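Local coordinates for heterokaryon incompatibility protein s (Podospora anserina, PDB 2WVQ) that forms the [het-s] prion and triggers heterokaryon incompatibility on meeting het-S, the chain here being its globular N-terminal HeLo domain, at residues K85-V88 with E89-L93; R131-N134 with D135-S138; D165-A168 with R169-E173; E173-A177 with F178-A182. The protein carries 2 engineered substitutions. One frame throughout, in Å; residues are numbered along the deposited sequence.

Contact 1 of 4, residues K85-V88 with E89-L93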
# COMPACT_ATOMS: atom_id res chain seq x y z
N LYS A 85 -16.82 0.28 5.63
CA LYS A 85 -16.85 -0.22 4.26
C LYS A 85 -15.61 0.22 3.45
O LYS A 85 -14.99 -0.58 2.75
CB LYS A 85 -18.12 0.29 3.57
CG LYS A 85 -18.32 -0.31 2.19
CD LYS A 85 -19.66 0.07 1.61
CE LYS A 85 -19.90 -0.74 0.33
NZ LYS A 85 -19.59 0.12 -0.85
N SER A 86 -15.27 1.50 3.52
CA SER A 86 -14.04 2.00 2.93
C SER A 86 -12.81 1.30 3.47
O SER A 86 -11.94 0.93 2.70
CB SER A 86 -13.94 3.50 3.13
OG SER A 86 -12.88 4.01 2.36
N ILE A 87 -12.74 1.08 4.79
CA ILE A 87 -11.53 0.50 5.42
C ILE A 87 -11.32 -0.93 4.96
O ILE A 87 -10.20 -1.36 4.63
CB ILE A 87 -11.60 0.55 6.97
CG1 ILE A 87 -11.32 1.96 7.47
CG2 ILE A 87 -10.55 -0.40 7.55
CD1 ILE A 87 -11.98 2.31 8.81
N VAL A 88 -12.41 -1.67 4.94
CA VAL A 88 -12.43 -3.05 4.52
C VAL A 88 -12.09 -3.18 2.98
O VAL A 88 -11.34 -4.06 2.58
CB VAL A 88 -13.80 -3.58 5.07
CG1 VAL A 88 -14.88 -3.86 4.03
CG2 VAL A 88 -13.62 -4.47 6.34
N GLU A 89 -12.60 -2.25 2.15
CA GLU A 89 -12.23 -2.22 0.73
C GLU A 89 -10.71 -1.95 0.60
O GLU A 89 -10.03 -2.64 -0.15
CB GLU A 89 -13.03 -1.18 -0.06
CG GLU A 89 -14.45 -1.57 -0.36
CD GLU A 89 -15.33 -0.41 -0.77
OE1 GLU A 89 -16.43 -0.69 -1.28
OE2 GLU A 89 -14.95 0.76 -0.56
N GLU A 90 -10.19 -0.98 1.37
CA GLU A 90 -8.74 -0.71 1.40
C GLU A 90 -7.86 -1.89 1.93
O GLU A 90 -6.76 -2.11 1.40
CB GLU A 90 -8.45 0.62 2.09
CG GLU A 90 -7.34 1.41 1.32
CD GLU A 90 -6.96 2.72 1.95
OE1 GLU A 90 -5.74 3.01 2.00
OE2 GLU A 90 -7.87 3.46 2.40
N ILE A 91 -8.34 -2.67 2.91
CA ILE A 91 -7.60 -3.91 3.31
C ILE A 91 -7.53 -4.89 2.12
O ILE A 91 -6.47 -5.49 1.86
CB ILE A 91 -8.19 -4.62 4.62
CG1 ILE A 91 -8.00 -3.73 5.83
CG2 ILE A 91 -7.50 -5.99 4.89
CD1 ILE A 91 -8.89 -4.08 7.05
N LEU A 92 -8.63 -5.03 1.38
CA LEU A 92 -8.67 -5.82 0.16
C LEU A 92 -7.65 -5.40 -0.92
O LEU A 92 -6.98 -6.26 -1.51
CB LEU A 92 -10.08 -5.89 -0.43
CG LEU A 92 -11.00 -7.12 -0.17
CD1 LEU A 92 -10.60 -8.04 0.93
CD2 LEU A 92 -12.52 -6.83 -0.13
N LEU A 93 -7.58 -4.09 -1.18
CA LEU A 93 -6.57 -3.48 -2.09
C LEU A 93 -5.12 -3.78 -1.63
O LEU A 93 -4.23 -3.99 -2.46
CB LEU A 93 -6.79 -1.96 -2.16
CG LEU A 93 -7.55 -1.25 -3.28
CD1 LEU A 93 -8.51 -2.12 -4.05
CD2 LEU A 93 -8.23 0.00 -2.77
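Lys85 reaches across one helical turn to Glu89, and the two side chains, four residues apart, pass each other at a slant rather than lying alongside. The lysine leaves with CG anti to its backbone nitrogen (chi1 -174°) and runs extended until a bend at its last torsion, which carries the ammonium to the carboxylate. The resulting salt bridge is long: NZ of Lys85 stands 3.3 Å from OE1 of Glu89, and as a hydrogen bond it is weak. Glu89, extended beyond CG, runs back past the Lys85 carbonyl, its CG only 3.3 Å from Lys85 O, and Glu89 N bonds to the same Lys85 O at 3.0 Å. The other carboxylate oxygen, OE2, is claimed by Lys100 of the second subunit, so a long acidic chain suits a place between two lysines.

Around the helix, Ile87 and Ile91 make the apolar counterpart. Their side chains are likewise askew, CG2 of Ile87 touching CD1 of Ile91 at 4.1 Å, and the branched chains give this buried side a hydrophobic surface. Glu90, also buried, sends its carboxylate to Arg104 of the second subunit, where a salt bridge can offset its charge.

Within helix 79-108, this turn packs against helix 18-28 through Val88 and Ile91, and against helix 157-176, where Phe170 and Leu174 receive Ile91 and Ile87; the second subunit packs on Ser86 and Glu90.

Contact 2 of 4, residues R131-N134 with D135-S138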
# COMPACT_ATOMS: atom_id res chain seq x y z
N ARG A 131 -1.90 -22.87 15.31
CA ARG A 131 -3.16 -23.60 15.25
C ARG A 131 -4.26 -23.05 16.15
O ARG A 131 -5.39 -22.94 15.71
CB ARG A 131 -2.94 -25.10 15.40
CG ARG A 131 -2.25 -25.64 14.18
CD ARG A 131 -1.48 -26.90 14.46
NE ARG A 131 -0.93 -27.39 13.20
CZ ARG A 131 -0.44 -28.61 12.99
NH1 ARG A 131 -0.39 -29.51 13.96
NH2 ARG A 131 0.04 -28.91 11.78
N ARG A 132 -3.92 -22.66 17.39
CA ARG A 132 -4.85 -21.99 18.32
C ARG A 132 -5.39 -20.65 17.76
O ARG A 132 -6.59 -20.40 17.80
CB ARG A 132 -4.19 -21.79 19.69
CG ARG A 132 -4.92 -20.82 20.63
CD ARG A 132 -4.44 -20.95 22.07
NE ARG A 132 -5.14 -22.02 22.77
CZ ARG A 132 -4.65 -23.23 23.01
NH1 ARG A 132 -3.42 -23.56 22.61
NH2 ARG A 132 -5.39 -24.13 23.65
N LEU A 133 -4.50 -19.80 17.26
CA LEU A 133 -4.89 -18.51 16.70
C LEU A 133 -5.73 -18.66 15.44
O LEU A 133 -6.71 -17.92 15.24
CB LEU A 133 -3.65 -17.65 16.42
CG LEU A 133 -3.08 -16.48 17.24
CD1 LEU A 133 -3.53 -16.31 18.67
CD2 LEU A 133 -1.55 -16.55 17.16
N ASN A 134 -5.39 -19.63 14.61
CA ASN A 134 -6.22 -19.91 13.44
C ASN A 134 -7.61 -20.44 13.87
O ASN A 134 -8.63 -20.02 13.34
CB ASN A 134 -5.57 -20.97 12.56
CG ASN A 134 -4.42 -20.43 11.69
OD1 ASN A 134 -3.93 -21.16 10.85
ND2 ASN A 134 -3.97 -19.19 11.90
N ASP A 135 -7.64 -21.37 14.81
CA ASP A 135 -8.88 -22.01 15.24
C ASP A 135 -9.87 -21.00 15.79
O ASP A 135 -11.06 -21.09 15.48
CB ASP A 135 -8.60 -23.09 16.30
CG ASP A 135 -8.06 -24.37 15.70
OD1 ASP A 135 -7.70 -25.27 16.48
OD2 ASP A 135 -8.02 -24.51 14.46
N LEU A 136 -9.38 -20.09 16.63
CA LEU A 136 -10.14 -19.01 17.25
C LEU A 136 -10.87 -18.14 16.22
O LEU A 136 -12.04 -17.78 16.41
CB LEU A 136 -9.16 -18.20 18.09
CG LEU A 136 -8.99 -16.72 18.43
CD1 LEU A 136 -7.71 -16.63 19.21
CD2 LEU A 136 -8.98 -15.71 17.32
N VAL A 137 -10.19 -17.79 15.12
CA VAL A 137 -10.90 -17.12 14.03
C VAL A 137 -11.83 -17.98 13.25
O VAL A 137 -12.90 -17.51 12.89
CB VAL A 137 -10.06 -16.10 13.20
CG1 VAL A 137 -8.64 -15.89 13.73
CG2 VAL A 137 -10.25 -16.20 11.67
N SER A 138 -11.48 -19.26 13.04
CA SER A 138 -12.36 -20.17 12.27
C SER A 138 -13.71 -20.26 12.95
O SER A 138 -14.72 -20.25 12.29
CB SER A 138 -11.77 -21.58 12.11
OG SER A 138 -10.70 -21.56 11.18
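Leu133 and Leu136 form the apolar part of this helical turn, CD1 of Leu133 lying 4.2 Å from CD1 of Leu136. Three residues apart, they point from nearly the same side of the helix, and leucine suits the place because its branched end packs on helix 42-62. Val137 continues the buried face and is the tight spot of the contact. Its first torsion is eclipsed (chi1 -4°), which brings CG1 of Val137 within 3.2 Å of Leu133 O, and the backbone bond from Val137 N to that Leu133 O is stretched to a weak 3.5 Å. The main chain is more regular on both sides of this step: Leu136 N bonds to Arg132 O at 3.0 Å, and Ser138 N to Asn134 O at 3.0 Å.

The other side is polar and turned to solvent. Asp135 is exposed, yet its CG, anti to the carbonyl carbon (chi1 -78°), lies close over the preceding turn, 3.0 Å from Arg131 O. The carboxylate oxygens gain no bond from that carbonyl, which is taken by the backbone, Asp135 N to Arg131 O at 2.9 Å. Looseness belongs to the outer ends: the exposed Arg131 side chain leads away from Asp135 to a salt bridge with Asp119. Such charged and short polar residues, with Ser138 at the end, suit a solvent-facing surface. Asn134 stands at the border, where its ND2 makes a weak hydrogen bond to Asp50.

The apolar face of helix 124-140 rests on helix 42-62: Leu133 meets Asp50 and Ile51, Leu136 meets Ala54, and Val137 meets Ser57.

Contact 3 of 4, residues D165-A168 with R169-E173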
# COMPACT_ATOMS: atom_id res chain seq x y z
N ASP A 165 1.60 -4.09 9.57
CA ASP A 165 1.53 -2.70 10.00
C ASP A 165 0.30 -1.95 9.49
O ASP A 165 -0.36 -1.25 10.26
CB ASP A 165 2.80 -1.92 9.60
CG ASP A 165 4.08 -2.42 10.31
OD1 ASP A 165 5.19 -1.92 9.98
OD2 ASP A 165 3.98 -3.32 11.19
N GLN A 166 0.00 -2.08 8.21
CA GLN A 166 -1.20 -1.46 7.66
C GLN A 166 -2.50 -2.10 8.18
O GLN A 166 -3.48 -1.38 8.41
CB GLN A 166 -1.16 -1.47 6.14
CG GLN A 166 -0.07 -0.56 5.56
CD GLN A 166 -0.53 0.18 4.32
OE1 GLN A 166 0.19 0.21 3.31
NE2 GLN A 166 -1.71 0.82 4.40
N VAL A 167 -2.53 -3.42 8.37
CA VAL A 167 -3.75 -4.07 8.96
C VAL A 167 -4.00 -3.57 10.38
O VAL A 167 -5.15 -3.29 10.72
CB VAL A 167 -3.82 -5.64 8.79
CG1 VAL A 167 -5.01 -6.27 9.59
CG2 VAL A 167 -3.98 -6.04 7.28
N ALA A 168 -2.94 -3.42 11.19
CA ALA A 168 -3.03 -2.91 12.56
C ALA A 168 -3.60 -1.50 12.58
O ALA A 168 -4.52 -1.21 13.36
CB ALA A 168 -1.65 -2.94 13.28
N ARG A 169 -3.09 -0.64 11.70
CA ARG A 169 -3.60 0.71 11.55
C ARG A 169 -5.05 0.76 11.05
O ARG A 169 -5.85 1.56 11.52
CB ARG A 169 -2.69 1.60 10.66
CG ARG A 169 -1.24 1.78 11.18
CD ARG A 169 -1.13 1.70 12.71
NE ARG A 169 -0.01 0.84 13.09
CZ ARG A 169 0.07 0.11 14.20
NH1 ARG A 169 -0.92 0.09 15.08
NH2 ARG A 169 1.17 -0.63 14.42
N PHE A 170 -5.41 -0.13 10.13
CA PHE A 170 -6.78 -0.18 9.66
C PHE A 170 -7.76 -0.63 10.76
O PHE A 170 -8.87 -0.12 10.81
CB PHE A 170 -6.92 -1.05 8.41
CG PHE A 170 -6.43 -0.39 7.12
CD1 PHE A 170 -5.62 -1.10 6.23
CD2 PHE A 170 -6.80 0.91 6.78
CE1 PHE A 170 -5.19 -0.53 5.03
CE2 PHE A 170 -6.37 1.48 5.58
CZ PHE A 170 -5.56 0.76 4.71
N VAL A 171 -7.35 -1.58 11.62
CA VAL A 171 -8.18 -2.08 12.72
C VAL A 171 -8.24 -1.02 13.84
O VAL A 171 -9.26 -0.93 14.53
CB VAL A 171 -7.79 -3.53 13.21
CG1 VAL A 171 -8.70 -4.01 14.36
CG2 VAL A 171 -7.88 -4.55 12.09
N ASP A 172 -7.19 -0.19 13.98
CA ASP A 172 -7.25 1.03 14.82
C ASP A 172 -8.39 1.94 14.37
O ASP A 172 -9.19 2.40 15.20
CB ASP A 172 -5.95 1.86 14.79
CG ASP A 172 -4.78 1.19 15.50
OD1 ASP A 172 -3.63 1.68 15.34
OD2 ASP A 172 -4.99 0.18 16.20
N GLU A 173 -8.44 2.22 13.07
CA GLU A 173 -9.49 3.05 12.45
C GLU A 173 -10.91 2.46 12.66
O GLU A 173 -11.85 3.20 13.01
CB GLU A 173 -9.22 3.23 10.96
CG GLU A 173 -8.47 4.50 10.57
CD GLU A 173 -8.51 4.77 9.06
OE1 GLU A 173 -9.20 5.74 8.63
OE2 GLU A 173 -7.85 4.02 8.30
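A local contact between successive turns of helix 157-176 joins residues 165-168 to 169-173, where the helix packs on helices 42-62 and 79-108 and also meets the second subunit. On its polar side Arg169 bends at chi2 (-30°) and chi3, folding the guanidinium back so that one face lies over the Ala168 methyl, with Ala168 CB 3.5 Å from the plane and beneath its centre. The small alanine permits this close cover. NH1 of Arg169 then forms a salt bridge to OD1 of Asp172 at 3.2 Å; the oxygen lies almost in the guanidinium plane, whereas the donor, on the syn side, is 29° out of the carboxylate plane. Gly210 O binds the arginine's NH2, and Arg55 takes Asp172 OD2, so this i to i+3 pair also connects two other parts of the all-helical HeLo domain.

Val167 and Val171 are apolar: CG1 of Val167 meets CG2 of Val171 at 4.2 Å, and both pack on helix 42-62. Toward helix 79-108 and the second subunit, Gln166 runs beside Phe170, pointing the same way, with Gln166 NE2 3.8 Å from Phe170 CE1 and the amide and ring planes 35° apart. The glutamine's OE1 accepts a hydrogen bond from Lys162 of the second subunit, while the buried phenylalanine packs on Glu90 and on Arg104 of the second subunit.

Contact 4 of 4, residues E173-A177 with F178-A182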
# COMPACT_ATOMS: atom_id res chain seq x y z
N GLU A 173 -8.44 2.22 13.07
CA GLU A 173 -9.49 3.05 12.45
C GLU A 173 -10.91 2.46 12.66
O GLU A 173 -11.85 3.20 13.01
CB GLU A 173 -9.22 3.23 10.96
CG GLU A 173 -8.47 4.50 10.57
CD GLU A 173 -8.51 4.77 9.06
OE1 GLU A 173 -9.20 5.74 8.63
OE2 GLU A 173 -7.85 4.02 8.30
N LEU A 174 -11.04 1.15 12.46
CA LEU A 174 -12.28 0.38 12.65
C LEU A 174 -12.79 0.41 14.08
O LEU A 174 -13.99 0.56 14.32
CB LEU A 174 -12.06 -1.08 12.25
CG LEU A 174 -12.63 -1.79 11.03
CD1 LEU A 174 -13.21 -0.89 9.96
CD2 LEU A 174 -11.65 -2.81 10.45
N GLU A 175 -11.87 0.21 15.02
CA GLU A 175 -12.18 0.26 16.45
C GLU A 175 -12.55 1.68 16.92
O GLU A 175 -13.32 1.84 17.86
CB GLU A 175 -11.03 -0.32 17.28
CG GLU A 175 -10.89 -1.84 17.24
CD GLU A 175 -9.58 -2.33 17.86
OE1 GLU A 175 -9.16 -3.49 17.64
OE2 GLU A 175 -8.94 -1.54 18.58
N LYS A 176 -12.00 2.71 16.27
CA LYS A 176 -12.30 4.11 16.57
C LYS A 176 -13.75 4.48 16.19
O LYS A 176 -14.37 5.32 16.84
CB LYS A 176 -11.30 5.04 15.85
CG LYS A 176 -10.89 6.33 16.59
CD LYS A 176 -11.88 7.50 16.35
CE LYS A 176 -11.69 8.65 17.33
NZ LYS A 176 -10.35 9.31 17.20
N ALA A 177 -14.28 3.87 15.13
CA ALA A 177 -15.59 4.25 14.60
C ALA A 177 -16.78 3.60 15.35
O ALA A 177 -17.94 3.91 15.05
CB ALA A 177 -15.67 3.96 13.10
N PHE A 178 -16.49 2.71 16.29
CA PHE A 178 -17.52 1.96 17.02
C PHE A 178 -17.24 1.89 18.53
O PHE A 178 -16.07 1.86 18.93
CB PHE A 178 -17.71 0.56 16.39
CG PHE A 178 -18.19 0.61 14.96
CD1 PHE A 178 -17.29 0.76 13.89
CD2 PHE A 178 -19.55 0.53 14.67
CE1 PHE A 178 -17.77 0.83 12.58
CE2 PHE A 178 -20.01 0.58 13.37
CZ PHE A 178 -19.11 0.74 12.32
N PRO A 179 -18.31 1.90 19.37
CA PRO A 179 -18.13 1.96 20.83
C PRO A 179 -17.73 0.62 21.49
O PRO A 179 -18.42 0.15 22.40
CB PRO A 179 -19.53 2.39 21.30
CG PRO A 179 -20.44 1.72 20.35
CD PRO A 179 -19.74 1.88 19.01
N ILE A 180 -16.61 0.02 21.06
CA ILE A 180 -16.31 -1.36 21.46
C ILE A 180 -15.04 -1.57 22.30
O ILE A 180 -14.49 -2.68 22.34
CB ILE A 180 -16.31 -2.33 20.23
CG1 ILE A 180 -15.25 -1.90 19.20
CG2 ILE A 180 -17.71 -2.44 19.64
CD1 ILE A 180 -15.00 -2.88 18.09
N GLU A 181 -14.58 -0.54 23.01
CA GLU A 181 -13.31 -0.67 23.73
C GLU A 181 -13.34 -1.81 24.77
O GLU A 181 -12.53 -2.75 24.68
CB GLU A 181 -12.87 0.65 24.36
CG GLU A 181 -11.36 0.83 24.30
CD GLU A 181 -10.78 1.54 25.51
OE1 GLU A 181 -11.12 2.73 25.72
OE2 GLU A 181 -9.97 0.90 26.23
N ALA A 182 -14.29 -1.73 25.71
CA ALA A 182 -14.43 -2.72 26.79
C ALA A 182 -14.75 -4.14 26.29
O ALA A 182 -14.28 -5.13 26.85
CB ALA A 182 -15.52 -2.26 27.82
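Beyond the last turn of helix 157-176 the backbone opens: Phe178 adopts extended angles (-136°/146°), Pro179 centres an inverse gamma turn, and Ile180 takes the N-cap position of the next helix. Phe178 is the anchor of this linker. Its CG is anti to the carbonyl carbon (chi1 -63°), which turns the ring back over the preceding turn. There Leu174 O, which also takes a weak hydrogen bond from Trp59 NE1, meets the ring edge in its plane, 3.3 Å from CD1 of Phe178, whereas Ala177 O lies over a face. The methyl of Ala177 adds an apolar touch, CB to CD1 of Phe178 at 3.7 Å, and its small size suits a residue pressed against a ring.

Further on, CD1 of Ile180 approaches CG of Glu175 at 4.3 Å, the aliphatic part of the acid serving as a hydrophobic surface while its carboxylate pairs with Arg55. Ile180 also packs on Trp59 and Ala62 of helix 42-62. Phe178, a large buried ring, fits among Ser80, Val63 and Arg70, and Leu174 sits against Leu56 and Ala84.

Across Pro179, Ile180 N returns weakly to Phe178 O at 2.9 Å. The whole is a short interhelical connection built on an inverse gamma turn, with an aromatic side chain packed on the end of the preceding helix.

Overall arrangement
Followed from the N terminus, contact 1 comes first, within helix 79-108, then contact 2 in helix 124-140, contact 3 in helix 157-176 and contact 4 at that helix's end. All four are local and lie in series. None nests in or crosses another, and none closes a long loop; only contact 4 spans a turn, into helix 181-191. Contacts 3 and 4 share Glu173. Contact 1 packs against contact 3 through Ile87, Glu90 and Ile91, and against contact 4 through Ile87; contacts 1 and 3 also touch the second subunit. Contact 2 stands apart, its nearest atoms at least about 11 Å from any other contact, yet contacts 2, 3 and 4 all lean on helix 42-62, which is common to all three.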